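PDB 1ZJ8: probable ferredoxin-dependent nitrite reductase NirA from Mycobacterium tuberculosis, which reduces sulfite to sulfide with electrons from ferredoxin, using a siroheme and a [4Fe-4S] cluster, probably for the synthesis of sulfur-containing amino acids and cofactors. Local coordinates for residues 261-266 with 301-306; 217-222 with 233-238; 23-28 with 291-296; 252-257 with 266-271. One frame throughout, in Å; residues are numbered along the deposited sequence.

In the fold
Contacts 1, 2 and 4 form a compact group, their centres about 10 Å from one another, while contact 3 lies further out, about 15 Å from the centre of contact 1. Contacts 2 and 4 belong to the same mixed sheet: 219-224 and 236-243 run parallel, and 236-243 neighbours 249-254, which turns back to 266-272. Contact 1 sets the loop of that hairpin against helix 302-309 and shares Gln-266 with contact 4. Along the chain, contact 3 encloses contacts 2 and 4, while contact 1 crosses contacts 3 and 4. Contacts 1 and 2 meet the siroheme, which Gly-257 of contact 4 also touches, and the Asp-235 to Arg-301 salt bridge joins contacts 1 and 2 at its pocket.

Contact 1: 261-266 with 301-306; sequences NPMLAQ and RLKFLI. With SRM (siroheme), chain E.
Beside the siroheme, the hairpin loop that carries Asn-261 and Met-263 meets Lys-303 in the first turn of helix 302-309. Lys-303 starts with CG between its backbone N and carbonyl carbon (chi1 55°), then runs extended until NZ gives a hydrogen bond to Asn-261 O. The modelled 2.4 Å between NZ and that oxygen is too short to be taken literally at this resolution. Met-263 passes across the same lysine: its CE reaches Lys-303 O at 3.3 Å, and SD lies 4.1 Å from Lys-303 CB. Further along, the side chains of Gln-266 and Ile-306 run past each other in opposite directions, NE2 3.4 Å from CG2. Just ahead of the helix, Arg-301 NH1 is shared between two siroheme carboxylates. Its bond to SRM O1D is nearly straight (3.0 Å, 174°), and the one to SRM O1C is more bent (3.0 Å, 150°). One arginine nitrogen thus holds two propionates of the siroheme, and the guanidinium charge of Arg-301 probably offsets part of theirs.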
# COMPACT_ATOMS: atom_id res chain seq x y z
N ASN A 261 13.61 -1.93 8.92
CA ASN A 261 13.40 -2.30 10.33
C ASN A 261 11.93 -2.53 10.69
O ASN A 261 11.26 -1.63 11.19
CB ASN A 261 14.04 -1.25 11.25
CG ASN A 261 14.60 -1.86 12.51
OD1 ASN A 261 13.93 -2.65 13.18
ND2 ASN A 261 15.85 -1.53 12.83
N PRO A 262 11.41 -3.76 10.47
CA PRO A 262 9.98 -4.02 10.58
C PRO A 262 9.49 -4.08 12.01
O PRO A 262 10.22 -4.54 12.88
CB PRO A 262 9.83 -5.40 9.93
CG PRO A 262 11.11 -6.08 10.22
CD PRO A 262 12.16 -4.99 10.14
N MET A 263 8.25 -3.66 12.23
CA MET A 263 7.64 -3.67 13.57
C MET A 263 6.10 -3.72 13.47
O MET A 263 5.48 -2.91 12.78
CB MET A 263 8.02 -2.41 14.34
CG MET A 263 9.48 -2.27 14.72
SD MET A 263 9.80 -0.76 15.69
CE MET A 263 8.58 -0.97 17.03
N LEU A 264 5.50 -4.67 14.20
CA LEU A 264 4.04 -4.77 14.28
C LEU A 264 3.43 -3.66 15.14
O LEU A 264 3.84 -3.43 16.28
CB LEU A 264 3.63 -6.13 14.86
CG LEU A 264 3.96 -7.38 14.05
CD1 LEU A 264 3.62 -8.62 14.84
CD2 LEU A 264 3.25 -7.36 12.71
N ALA A 265 2.42 -2.99 14.61
CA ALA A 265 1.63 -2.07 15.40
C ALA A 265 0.92 -2.84 16.52
O ALA A 265 0.61 -4.02 16.38
CB ALA A 265 0.61 -1.31 14.52
N GLN A 266 0.70 -2.15 17.64
CA GLN A 266 0.26 -2.76 18.89
C GLN A 266 -1.00 -2.08 19.45
O GLN A 266 -1.16 -0.87 19.33
CB GLN A 266 1.38 -2.68 19.92
CG GLN A 266 2.78 -2.86 19.34
CD GLN A 266 3.85 -2.40 20.29
OE1 GLN A 266 4.04 -2.99 21.37
NE2 GLN A 266 4.54 -1.32 19.91
N ARG A 301 10.15 7.73 11.79
CA ARG A 301 8.78 7.21 11.74
C ARG A 301 8.21 6.84 13.10
O ARG A 301 8.95 6.51 14.04
CB ARG A 301 8.74 6.00 10.81
CG ARG A 301 9.13 6.38 9.42
CD ARG A 301 8.44 5.61 8.39
NE ARG A 301 6.99 5.69 8.49
CZ ARG A 301 6.18 5.08 7.64
NH1 ARG A 301 6.68 4.40 6.63
NH2 ARG A 301 4.87 5.17 7.78
N LEU A 302 6.88 6.86 13.18
CA LEU A 302 6.20 6.69 14.44
C LEU A 302 6.55 5.37 15.14
O LEU A 302 6.65 5.32 16.36
CB LEU A 302 4.70 6.79 14.24
CG LEU A 302 3.83 6.69 15.51
CD1 LEU A 302 4.27 7.76 16.50
CD2 LEU A 302 2.36 6.83 15.17
N LYS A 303 6.75 4.30 14.37
CA LYS A 303 7.11 2.99 14.95
C LYS A 303 8.26 3.07 15.98
O LYS A 303 8.26 2.35 16.98
CB LYS A 303 7.43 1.96 13.83
CG LYS A 303 8.53 2.39 12.83
CD LYS A 303 8.83 1.27 11.80
CE LYS A 303 10.23 1.41 11.17
NZ LYS A 303 10.53 0.43 10.11
N PHE A 304 9.22 3.96 15.72
CA PHE A 304 10.40 4.12 16.57
C PHE A 304 10.04 4.76 17.94
O PHE A 304 10.40 4.21 19.02
CB PHE A 304 11.46 4.98 15.82
CG PHE A 304 12.08 4.28 14.61
CD1 PHE A 304 12.93 3.19 14.77
CD2 PHE A 304 11.83 4.74 13.32
CE1 PHE A 304 13.50 2.56 13.67
CE2 PHE A 304 12.40 4.11 12.20
CZ PHE A 304 13.23 3.02 12.38
N LEU A 305 9.35 5.90 17.88
CA LEU A 305 8.81 6.58 19.06
C LEU A 305 8.04 5.61 19.95
O LEU A 305 8.17 5.64 21.18
CB LEU A 305 7.87 7.70 18.61
CG LEU A 305 7.37 8.73 19.64
CD1 LEU A 305 8.53 9.41 20.35
CD2 LEU A 305 6.46 9.78 18.96
N ILE A 306 7.24 4.76 19.30
CA ILE A 306 6.44 3.75 20.00
C ILE A 306 7.32 2.65 20.56
O ILE A 306 7.01 2.08 21.60
CB ILE A 306 5.39 3.09 19.08
CG1 ILE A 306 4.48 4.16 18.43
CG2 ILE A 306 4.57 2.07 19.87
CD1 ILE A 306 3.66 4.99 19.40
FE SRM E . 6.11 2.99 -1.03
CHA SRM E . 8.88 4.92 -1.55
CHB SRM E . 5.91 2.42 -4.33
CHC SRM E . 3.45 1.18 -0.53
CHD SRM E . 7.50 1.78 1.89
NA SRM E . 7.06 3.71 -2.63
C1A SRM E . 8.08 4.59 -2.67
C2A SRM E . 8.32 5.20 -4.02
CMA SRM E . 7.65 6.54 -4.09
CDA SRM E . 9.77 5.21 -4.41
CEA SRM E . 10.54 6.49 -4.34
O3A SRM E . 10.68 7.04 -3.25
O4A SRM E . 11.02 7.00 -5.37
C3A SRM E . 7.62 4.20 -4.88
CAA SRM E . 6.87 4.79 -6.03
CBA SRM E . 7.89 4.79 -7.14
CCA SRM E . 7.24 4.60 -8.47
O1A SRM E . 6.30 3.78 -8.57
O2A SRM E . 7.64 5.29 -9.44
C4A SRM E . 6.80 3.41 -3.91
NB SRM E . 4.83 2.11 -2.24
C1B SRM E . 4.82 1.98 -3.57
C2B SRM E . 3.58 1.37 -4.14
CMB SRM E . 3.11 1.99 -5.43
CDB SRM E . 3.87 -0.07 -4.41
CEB SRM E . 2.80 -0.91 -5.00
O3B SRM E . 2.87 -1.38 -6.15
O4B SRM E . 1.82 -1.13 -4.29
C3B SRM E . 2.66 1.53 -2.96
CAB SRM E . 1.97 2.88 -2.98
CBB SRM E . 0.68 2.86 -2.23
CCB SRM E . 0.15 4.26 -2.09
O1B SRM E . -0.77 4.66 -2.79
O2B SRM E . 0.60 5.03 -1.24
C4B SRM E . 3.67 1.61 -1.84
NC SRM E . 5.65 1.67 0.30
C1C SRM E . 4.42 1.14 0.46
C2C SRM E . 4.33 0.25 1.52
CDC SRM E . 3.24 -0.72 1.86
CEC SRM E . 2.08 -0.32 2.68
O3C SRM E . 1.89 0.89 2.95
O4C SRM E . 1.35 -1.24 3.07
C3C SRM E . 5.52 0.41 2.16
CAC SRM E . 5.80 -0.39 3.39
CBC SRM E . 5.06 -0.10 4.67
CCC SRM E . 5.70 1.10 5.34
O1C SRM E . 5.57 2.26 4.85
O2C SRM E . 6.37 0.88 6.38
C4C SRM E . 6.27 1.31 1.45
ND SRM E . 7.67 3.54 0.13
C1D SRM E . 8.13 2.79 1.14
C2D SRM E . 9.47 3.14 1.41
CAD SRM E . 10.09 3.01 2.79
CBD SRM E . 10.03 4.18 3.72
CCD SRM E . 10.50 4.12 5.15
O1D SRM E . 9.63 4.26 6.03
O2D SRM E . 11.71 3.92 5.43
C3D SRM E . 9.79 4.15 0.51
CDD SRM E . 10.92 5.13 0.69
CED SRM E . 10.83 6.32 1.63
O3D SRM E . 9.76 6.67 2.12
O4D SRM E . 11.84 6.97 1.93
C4D SRM E . 8.68 4.38 -0.27

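Contact 2: 217-222 with 233-238; sequences RKYKTA and INDVAF. With SRM (siroheme), chain E.
Asp-235 OD2 is gripped twice: Lys-220 N donates to it from the neighbouring strand, and Arg-301 NH2 forms a salt bridge with it from just ahead of helix 302-309. The carboxylate takes up the N-H of Lys-220 just before the backbone pairing of the strands begins, though the modelled 2.5 Å between Lys-220 N and OD2 is doubtful. Regular parallel pairing follows. Val-236 N bonds to Lys-220 O at 3.2 Å, Ala-222 N to Val-236 O at 3.1 Å, and Phe-238 N to Ala-222 O at 2.9 Å. Tyr-219 has CG anti to its backbone N (chi1 -173°); its ring passes obliquely by Asp-235, with CD1 3.9 Å from Asp-235 CB, and its CZ rests 3.7 Å from Val-236 CG1. Thr-221 lies alongside Val-236 on this face, under helix 277-291, and its OG1 bonds to Trp-281 NE1. On the other face, Asn-234 lays ND2 3.4 Å from Ala-222 CB while OD1 accepts from Arg-141. Lys-220 extends to the siroheme, where NZ makes a weak bond to SRM O3C, though its exact position is uncertain. Together the segments make adjacent parallel strands of the mixed sheet in a siroheme-binding 4Fe-4S domain, with the basic side chains Arg-217, Lys-218 and Lys-220 lining the cofactor pocket.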
# COMPACT_ATOMS: atom_id res chain seq x y z
N ARG A 217 7.58 12.32 9.29
CA ARG A 217 7.65 11.57 8.04
C ARG A 217 6.25 11.25 7.51
O ARG A 217 5.25 11.83 7.95
CB ARG A 217 8.43 10.28 8.28
CG ARG A 217 9.80 10.27 7.66
CD ARG A 217 10.26 8.83 7.44
NE ARG A 217 11.35 8.73 6.47
CZ ARG A 217 11.21 8.97 5.18
NH1 ARG A 217 10.04 9.33 4.65
NH2 ARG A 217 12.28 8.86 4.40
N LYS A 218 6.20 10.33 6.53
CA LYS A 218 4.94 9.79 6.03
C LYS A 218 4.17 9.08 7.14
O LYS A 218 4.77 8.54 8.09
CB LYS A 218 5.19 8.86 4.83
CG LYS A 218 5.94 7.57 5.13
CD LYS A 218 5.89 6.59 3.96
CE LYS A 218 7.10 6.69 3.02
NZ LYS A 218 6.93 5.83 1.81
N TYR A 219 2.84 9.08 6.99
CA TYR A 219 1.89 8.62 8.01
C TYR A 219 0.72 7.86 7.39
O TYR A 219 -0.08 8.43 6.65
CB TYR A 219 1.36 9.83 8.75
CG TYR A 219 0.49 9.57 9.96
CD1 TYR A 219 1.05 9.23 11.17
CD2 TYR A 219 -0.88 9.76 9.91
CE1 TYR A 219 0.28 9.05 12.29
CE2 TYR A 219 -1.67 9.58 11.03
CZ TYR A 219 -1.08 9.23 12.23
OH TYR A 219 -1.84 9.04 13.38
N LYS A 220 0.63 6.58 7.71
CA LYS A 220 -0.28 5.67 7.06
C LYS A 220 -1.40 5.23 8.01
O LYS A 220 -1.14 4.81 9.15
CB LYS A 220 0.50 4.43 6.57
CG LYS A 220 1.32 4.70 5.34
CD LYS A 220 2.23 3.53 4.97
CE LYS A 220 2.93 3.84 3.64
NZ LYS A 220 4.11 2.98 3.33
N THR A 221 -2.62 5.28 7.49
CA THR A 221 -3.80 5.03 8.28
C THR A 221 -4.71 3.96 7.64
O THR A 221 -4.90 3.93 6.40
CB THR A 221 -4.57 6.35 8.50
OG1 THR A 221 -3.75 7.24 9.28
CG2 THR A 221 -5.88 6.13 9.23
N ALA A 222 -5.27 3.10 8.49
CA ALA A 222 -6.24 2.11 8.07
C ALA A 222 -7.49 2.09 8.98
O ALA A 222 -7.37 2.00 10.20
CB ALA A 222 -5.58 0.78 8.05
N ILE A 233 0.50 -3.24 10.16
CA ILE A 233 1.68 -2.51 9.64
C ILE A 233 1.39 -1.05 9.21
O ILE A 233 2.13 -0.45 8.42
CB ILE A 233 2.32 -3.30 8.47
CG1 ILE A 233 1.32 -3.53 7.32
CG2 ILE A 233 2.86 -4.65 8.98
CD1 ILE A 233 1.70 -2.85 6.02
N ASN A 234 0.30 -0.48 9.73
CA ASN A 234 -0.01 0.94 9.53
C ASN A 234 0.44 1.77 10.78
O ASN A 234 0.58 1.23 11.87
CB ASN A 234 -1.53 1.11 9.25
CG ASN A 234 -1.91 0.80 7.79
OD1 ASN A 234 -1.80 1.66 6.93
ND2 ASN A 234 -2.41 -0.40 7.52
N ASP A 235 0.71 3.06 10.60
CA ASP A 235 1.07 3.93 11.72
C ASP A 235 -0.04 4.00 12.74
O ASP A 235 0.21 4.12 13.93
CB ASP A 235 1.37 5.34 11.25
CG ASP A 235 2.58 5.41 10.37
OD1 ASP A 235 3.71 5.28 10.91
OD2 ASP A 235 2.41 5.56 9.13
N VAL A 236 -1.28 3.97 12.25
CA VAL A 236 -2.46 4.04 13.12
C VAL A 236 -3.61 3.25 12.48
O VAL A 236 -3.82 3.34 11.27
CB VAL A 236 -2.89 5.53 13.42
CG1 VAL A 236 -3.32 6.26 12.16
CG2 VAL A 236 -4.01 5.57 14.47
N ALA A 237 -4.33 2.47 13.27
CA ALA A 237 -5.42 1.67 12.74
C ALA A 237 -6.64 1.64 13.67
O ALA A 237 -6.51 1.54 14.90
CB ALA A 237 -4.94 0.26 12.45
N PHE A 238 -7.83 1.78 13.07
CA PHE A 238 -9.09 1.65 13.79
C PHE A 238 -9.83 0.45 13.20
O PHE A 238 -10.33 0.51 12.07
CB PHE A 238 -9.93 2.92 13.65
CG PHE A 238 -9.29 4.15 14.24
CD1 PHE A 238 -8.27 4.82 13.57
CD2 PHE A 238 -9.74 4.67 15.44
CE1 PHE A 238 -7.69 5.98 14.10
CE2 PHE A 238 -9.18 5.81 15.98
CZ PHE A 238 -8.15 6.47 15.31
FE SRM E . 6.11 2.99 -1.03
CHA SRM E . 8.88 4.92 -1.55
CHB SRM E . 5.91 2.42 -4.33
CHC SRM E . 3.45 1.18 -0.53
CHD SRM E . 7.50 1.78 1.89
NA SRM E . 7.06 3.71 -2.63
C1A SRM E . 8.08 4.59 -2.67
C2A SRM E . 8.32 5.20 -4.02
CMA SRM E . 7.65 6.54 -4.09
CDA SRM E . 9.77 5.21 -4.41
CEA SRM E . 10.54 6.49 -4.34
O3A SRM E . 10.68 7.04 -3.25
O4A SRM E . 11.02 7.00 -5.37
C3A SRM E . 7.62 4.20 -4.88
CAA SRM E . 6.87 4.79 -6.03
CBA SRM E . 7.89 4.79 -7.14
CCA SRM E . 7.24 4.60 -8.47
O1A SRM E . 6.30 3.78 -8.57
O2A SRM E . 7.64 5.29 -9.44
C4A SRM E . 6.80 3.41 -3.91
NB SRM E . 4.83 2.11 -2.24
C1B SRM E . 4.82 1.98 -3.57
C2B SRM E . 3.58 1.37 -4.14
CMB SRM E . 3.11 1.99 -5.43
CDB SRM E . 3.87 -0.07 -4.41
CEB SRM E . 2.80 -0.91 -5.00
O3B SRM E . 2.87 -1.38 -6.15
O4B SRM E . 1.82 -1.13 -4.29
C3B SRM E . 2.66 1.53 -2.96
CAB SRM E . 1.97 2.88 -2.98
CBB SRM E . 0.68 2.86 -2.23
CCB SRM E . 0.15 4.26 -2.09
O1B SRM E . -0.77 4.66 -2.79
O2B SRM E . 0.60 5.03 -1.24
C4B SRM E . 3.67 1.61 -1.84
NC SRM E . 5.65 1.67 0.30
C1C SRM E . 4.42 1.14 0.46
C2C SRM E . 4.33 0.25 1.52
CDC SRM E . 3.24 -0.72 1.86
CEC SRM E . 2.08 -0.32 2.68
O3C SRM E . 1.89 0.89 2.95
O4C SRM E . 1.35 -1.24 3.07
C3C SRM E . 5.52 0.41 2.16
CAC SRM E . 5.80 -0.39 3.39
CBC SRM E . 5.06 -0.10 4.67
CCC SRM E . 5.70 1.10 5.34
O1C SRM E . 5.57 2.26 4.85
O2C SRM E . 6.37 0.88 6.38
C4C SRM E . 6.27 1.31 1.45
ND SRM E . 7.67 3.54 0.13
C1D SRM E . 8.13 2.79 1.14
C2D SRM E . 9.47 3.14 1.41
CAD SRM E . 10.09 3.01 2.79
CBD SRM E . 10.03 4.18 3.72
CCD SRM E . 10.50 4.12 5.15
O1D SRM E . 9.63 4.26 6.03
O2D SRM E . 11.71 3.92 5.43
C3D SRM E . 9.79 4.15 0.51
CDD SRM E . 10.92 5.13 0.69
CED SRM E . 10.83 6.32 1.63
O3D SRM E . 9.76 6.67 2.12
O4D SRM E . 11.84 6.97 1.93
C4D SRM E . 8.68 4.38 -0.27

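Contact 3: 23-28 with 291-296; sequences EGQWAL and YGYRRL
Trp-26 holds CG beside its own backbone N (chi1 -82°), and Arg-294 bends at chi3 (90°) to set NE near the indole. The result is a stacked cation-pi pair between the N-terminal stretch and the loop leaving helix 277-291. The guanidinium lies flat on the indole, planes 6° apart and centres 3.7 Å apart, with NH1 over the middle of the ring system. Arg-294 NH2 also forms a salt bridge with Asp-214, which helps fix the rotation of the group.

The backbones meet closest at Gly-24 and Arg-294, CA to CA 4.3 Å, where the glycine has a positive phi and no side chain to intervene. Next to it, Arg-294 N donates to Glu-23 O at 2.8 Å. The carboxylate of Glu-23 makes only a long salt bridge to Arg-295, OE2 to NH2 3.7 Å, and is shared with Arg-21. At the far end, Ala-27 CB sits over the face of Tyr-291, 3.8 Å from the ring centroid, a CH-pi contact; the hydroxyl of this tyrosine is bonded to Glu-321. Between these ends Gln-25 NE2 donates to Tyr-291 O at 3.1 Å, tilted somewhat from the carbonyl plane. The same amide runs beside Tyr-293, whose OH is bonded to Asp-308, and brings NE2 to 3.7 Å from Tyr-293 CE1, at the ring edge.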
# COMPACT_ATOMS: atom_id res chain seq x y z
N GLU A 23 16.58 15.05 19.51
CA GLU A 23 16.18 14.17 18.42
C GLU A 23 15.26 14.91 17.44
O GLU A 23 14.55 14.27 16.67
CB GLU A 23 15.44 12.92 18.94
CG GLU A 23 16.25 12.02 19.89
CD GLU A 23 16.92 10.82 19.22
OE1 GLU A 23 16.35 10.23 18.28
OE2 GLU A 23 18.02 10.45 19.66
N GLY A 24 15.28 16.25 17.48
CA GLY A 24 14.51 17.08 16.55
C GLY A 24 13.09 17.35 17.01
O GLY A 24 12.36 18.08 16.34
N GLN A 25 12.70 16.78 18.16
CA GLN A 25 11.33 16.82 18.67
C GLN A 25 10.82 18.24 18.90
O GLN A 25 11.43 19.01 19.65
CB GLN A 25 11.21 16.02 19.98
CG GLN A 25 11.34 14.52 19.79
CD GLN A 25 11.64 13.77 21.09
OE1 GLN A 25 12.73 13.90 21.66
NE2 GLN A 25 10.67 12.97 21.56
N TRP A 26 9.71 18.57 18.23
CA TRP A 26 9.06 19.89 18.35
C TRP A 26 8.64 20.22 19.79
O TRP A 26 8.90 21.32 20.28
CB TRP A 26 7.84 19.95 17.41
CG TRP A 26 8.17 20.27 15.96
CD1 TRP A 26 9.41 20.25 15.37
CD2 TRP A 26 7.25 20.64 14.91
NE1 TRP A 26 9.32 20.60 14.04
CE2 TRP A 26 8.00 20.85 13.73
CE3 TRP A 26 5.85 20.83 14.86
CZ2 TRP A 26 7.42 21.23 12.52
CZ3 TRP A 26 5.27 21.21 13.65
CH2 TRP A 26 6.06 21.40 12.50
N ALA A 27 8.02 19.26 20.48
CA ALA A 27 7.48 19.48 21.84
C ALA A 27 8.53 19.55 22.97
O ALA A 27 8.17 19.80 24.13
CB ALA A 27 6.43 18.40 22.19
N LEU A 28 9.80 19.31 22.68
CA LEU A 28 10.85 19.57 23.65
C LEU A 28 11.55 20.92 23.38
O LEU A 28 12.57 21.22 23.98
CB LEU A 28 11.88 18.43 23.65
CG LEU A 28 11.34 16.99 23.80
CD1 LEU A 28 12.47 16.04 24.21
CD2 LEU A 28 10.17 16.90 24.79
N TYR A 291 5.99 14.95 18.98
CA TYR A 291 6.99 14.12 19.67
C TYR A 291 7.77 13.12 18.78
O TYR A 291 8.70 12.45 19.25
CB TYR A 291 6.31 13.33 20.80
CG TYR A 291 5.88 14.14 22.02
CD1 TYR A 291 4.71 14.92 21.99
CD2 TYR A 291 6.61 14.08 23.22
CE1 TYR A 291 4.30 15.63 23.13
CE2 TYR A 291 6.22 14.78 24.35
CZ TYR A 291 5.07 15.55 24.30
OH TYR A 291 4.69 16.24 25.43
N GLY A 292 7.38 13.00 17.51
CA GLY A 292 8.14 12.17 16.57
C GLY A 292 9.53 12.73 16.30
O GLY A 292 9.73 13.95 16.28
N TYR A 293 10.48 11.84 16.08
CA TYR A 293 11.88 12.23 15.85
C TYR A 293 12.06 12.90 14.49
O TYR A 293 11.42 12.51 13.52
CB TYR A 293 12.78 11.00 15.96
CG TYR A 293 12.60 10.21 17.25
CD1 TYR A 293 12.29 10.84 18.45
CD2 TYR A 293 12.76 8.83 17.27
CE1 TYR A 293 12.14 10.12 19.64
CE2 TYR A 293 12.62 8.09 18.47
CZ TYR A 293 12.31 8.75 19.65
OH TYR A 293 12.15 8.05 20.83
N ARG A 294 12.89 13.95 14.44
CA ARG A 294 13.12 14.72 13.20
C ARG A 294 14.62 14.99 12.96
O ARG A 294 15.02 16.03 12.41
CB ARG A 294 12.31 16.04 13.22
CG ARG A 294 10.80 15.86 13.56
CD ARG A 294 10.06 17.18 13.73
NE ARG A 294 9.51 17.68 12.47
CZ ARG A 294 8.21 17.87 12.21
NH1 ARG A 294 7.27 17.64 13.13
NH2 ARG A 294 7.85 18.34 11.01
N ARG A 295 15.43 14.00 13.34
CA ARG A 295 16.88 14.08 13.29
C ARG A 295 17.45 13.15 12.20
O ARG A 295 17.91 13.62 11.16
CB ARG A 295 17.44 13.73 14.67
CG ARG A 295 18.94 13.84 14.78
CD ARG A 295 19.37 13.51 16.18
NE ARG A 295 19.18 12.10 16.48
CZ ARG A 295 20.04 11.12 16.16
NH1 ARG A 295 21.16 11.39 15.50
NH2 ARG A 295 19.76 9.87 16.49
N LEU A 296 17.43 11.84 12.45
CA LEU A 296 17.80 10.86 11.42
C LEU A 296 16.60 10.60 10.50
O LEU A 296 15.51 10.24 10.97
CB LEU A 296 18.28 9.53 12.03
CG LEU A 296 19.59 9.53 12.84
CD1 LEU A 296 19.90 8.16 13.49
CD2 LEU A 296 20.77 9.99 11.97

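Contact 4: 252-257 with 266-271; sequences LWVGGG and QRVGAW
Arg-267 starts with CB on the same side of the sheet as Trp-253, its partner in a non-hydrogen-bonded antiparallel pair. CG, anti to the carbonyl carbon (chi1 -61°), lands over the face of the indole, 3.8 Å from the centroid of the six-membered ring and displaced toward the rim, a CH-pi contact. CD lies beyond the rim on the same side, 3.9 Å from Trp-253 CZ2. NE then turns off to a salt bridge with Asp-251 OD2, the oxygen that also accepts from Trp-253 NE1, so one carboxylate atom ties both side chains. At the tip, NH2 bonds to Gly-330 O.

Next to this pair, Val-254 and Gln-266 exchange two backbone bonds: Val-254 N to Gln-266 O at 3.1 Å and Gln-266 N to Val-254 O at 2.7 Å. On the other side of the Trp-253/Arg-267 pair the register slips. Leu-252 O accepts from Val-268 N at 3.0 Å, whereas Leu-252 N donates on to Ala-270 O at 3.3 Å, so strand 266-272 bulges around Gly-269, whose phi is positive. Val-268 CG2 packs on the face that Val-254 points to, away from Trp-253, 3.7 Å from Leu-252 CG, with helix 311-323 packing there. The whole is a bulged antiparallel beta hairpin in the domain's mixed sheet, and the glycine run that leaves its first strand ends at Gly-257, in the siroheme pocket.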
# COMPACT_ATOMS: atom_id res chain seq x y z
N LEU A 252 -8.23 0.48 18.73
CA LEU A 252 -7.17 1.37 18.26
C LEU A 252 -5.83 0.66 18.29
O LEU A 252 -5.44 0.11 19.32
CB LEU A 252 -7.10 2.63 19.13
CG LEU A 252 -5.99 3.65 18.85
CD1 LEU A 252 -5.92 4.03 17.39
CD2 LEU A 252 -6.17 4.91 19.71
N TRP A 253 -5.15 0.68 17.15
CA TRP A 253 -3.80 0.15 17.00
C TRP A 253 -2.88 1.30 16.59
O TRP A 253 -3.30 2.23 15.87
CB TRP A 253 -3.77 -0.93 15.93
CG TRP A 253 -4.45 -2.21 16.30
CD1 TRP A 253 -5.73 -2.37 16.67
CD2 TRP A 253 -3.86 -3.52 16.32
NE1 TRP A 253 -5.99 -3.69 16.94
CE2 TRP A 253 -4.87 -4.42 16.72
CE3 TRP A 253 -2.57 -4.01 16.07
CZ2 TRP A 253 -4.65 -5.79 16.86
CZ3 TRP A 253 -2.35 -5.39 16.20
CH2 TRP A 253 -3.39 -6.26 16.59
N VAL A 254 -1.62 1.21 17.01
CA VAL A 254 -0.62 2.23 16.74
C VAL A 254 0.77 1.58 16.62
O VAL A 254 1.04 0.54 17.24
CB VAL A 254 -0.67 3.31 17.86
CG1 VAL A 254 0.71 3.82 18.24
CG2 VAL A 254 -1.59 4.47 17.46
N GLY A 255 1.64 2.20 15.80
CA GLY A 255 3.10 1.91 15.82
C GLY A 255 3.69 0.99 14.75
O GLY A 255 4.72 0.35 14.98
N GLY A 256 3.06 0.94 13.57
CA GLY A 256 3.38 -0.08 12.55
C GLY A 256 4.22 0.42 11.40
O GLY A 256 4.28 1.61 11.14
N GLY A 257 4.85 -0.52 10.69
CA GLY A 257 5.70 -0.19 9.54
C GLY A 257 6.63 -1.34 9.18
O GLY A 257 6.98 -2.14 10.06
N GLN A 266 0.70 -2.15 17.64
CA GLN A 266 0.26 -2.76 18.89
C GLN A 266 -1.00 -2.08 19.45
O GLN A 266 -1.16 -0.87 19.33
CB GLN A 266 1.38 -2.68 19.92
CG GLN A 266 2.78 -2.86 19.34
CD GLN A 266 3.85 -2.40 20.29
OE1 GLN A 266 4.04 -2.99 21.37
NE2 GLN A 266 4.54 -1.32 19.91
N ARG A 267 -1.86 -2.87 20.08
CA ARG A 267 -3.09 -2.39 20.65
C ARG A 267 -2.87 -1.37 21.77
O ARG A 267 -2.18 -1.62 22.74
CB ARG A 267 -3.88 -3.56 21.24
CG ARG A 267 -4.27 -4.60 20.23
CD ARG A 267 -5.49 -5.39 20.64
NE ARG A 267 -6.57 -4.50 21.12
CZ ARG A 267 -7.01 -4.44 22.38
NH1 ARG A 267 -6.48 -5.19 23.33
NH2 ARG A 267 -7.99 -3.61 22.69
N VAL A 268 -3.53 -0.23 21.64
CA VAL A 268 -3.54 0.76 22.70
C VAL A 268 -4.39 0.27 23.88
O VAL A 268 -4.25 0.77 25.01
CB VAL A 268 -4.05 2.10 22.16
CG1 VAL A 268 -4.15 3.14 23.27
CG2 VAL A 268 -3.14 2.59 21.00
N GLY A 269 -5.27 -0.70 23.61
CA GLY A 269 -6.18 -1.27 24.62
C GLY A 269 -7.50 -0.53 24.71
O GLY A 269 -8.24 -0.70 25.69
N ALA A 270 -7.83 0.23 23.65
CA ALA A 270 -8.92 1.20 23.67
C ALA A 270 -10.03 0.85 22.69
O ALA A 270 -9.77 0.29 21.62
CB ALA A 270 -8.38 2.60 23.34
N TRP A 271 -11.26 1.20 23.09
CA TRP A 271 -12.46 1.12 22.22
C TRP A 271 -12.92 2.55 21.94
O TRP A 271 -13.00 3.37 22.84
CB TRP A 271 -13.57 0.32 22.92
CG TRP A 271 -14.86 0.11 22.12
CD1 TRP A 271 -15.12 -0.90 21.21
CD2 TRP A 271 -16.06 0.91 22.18
NE1 TRP A 271 -16.40 -0.77 20.71
CE2 TRP A 271 -17.00 0.32 21.29
CE3 TRP A 271 -16.43 2.05 22.90
CZ2 TRP A 271 -18.29 0.85 21.10
CZ3 TRP A 271 -17.72 2.58 22.72
CH2 TRP A 271 -18.63 1.98 21.81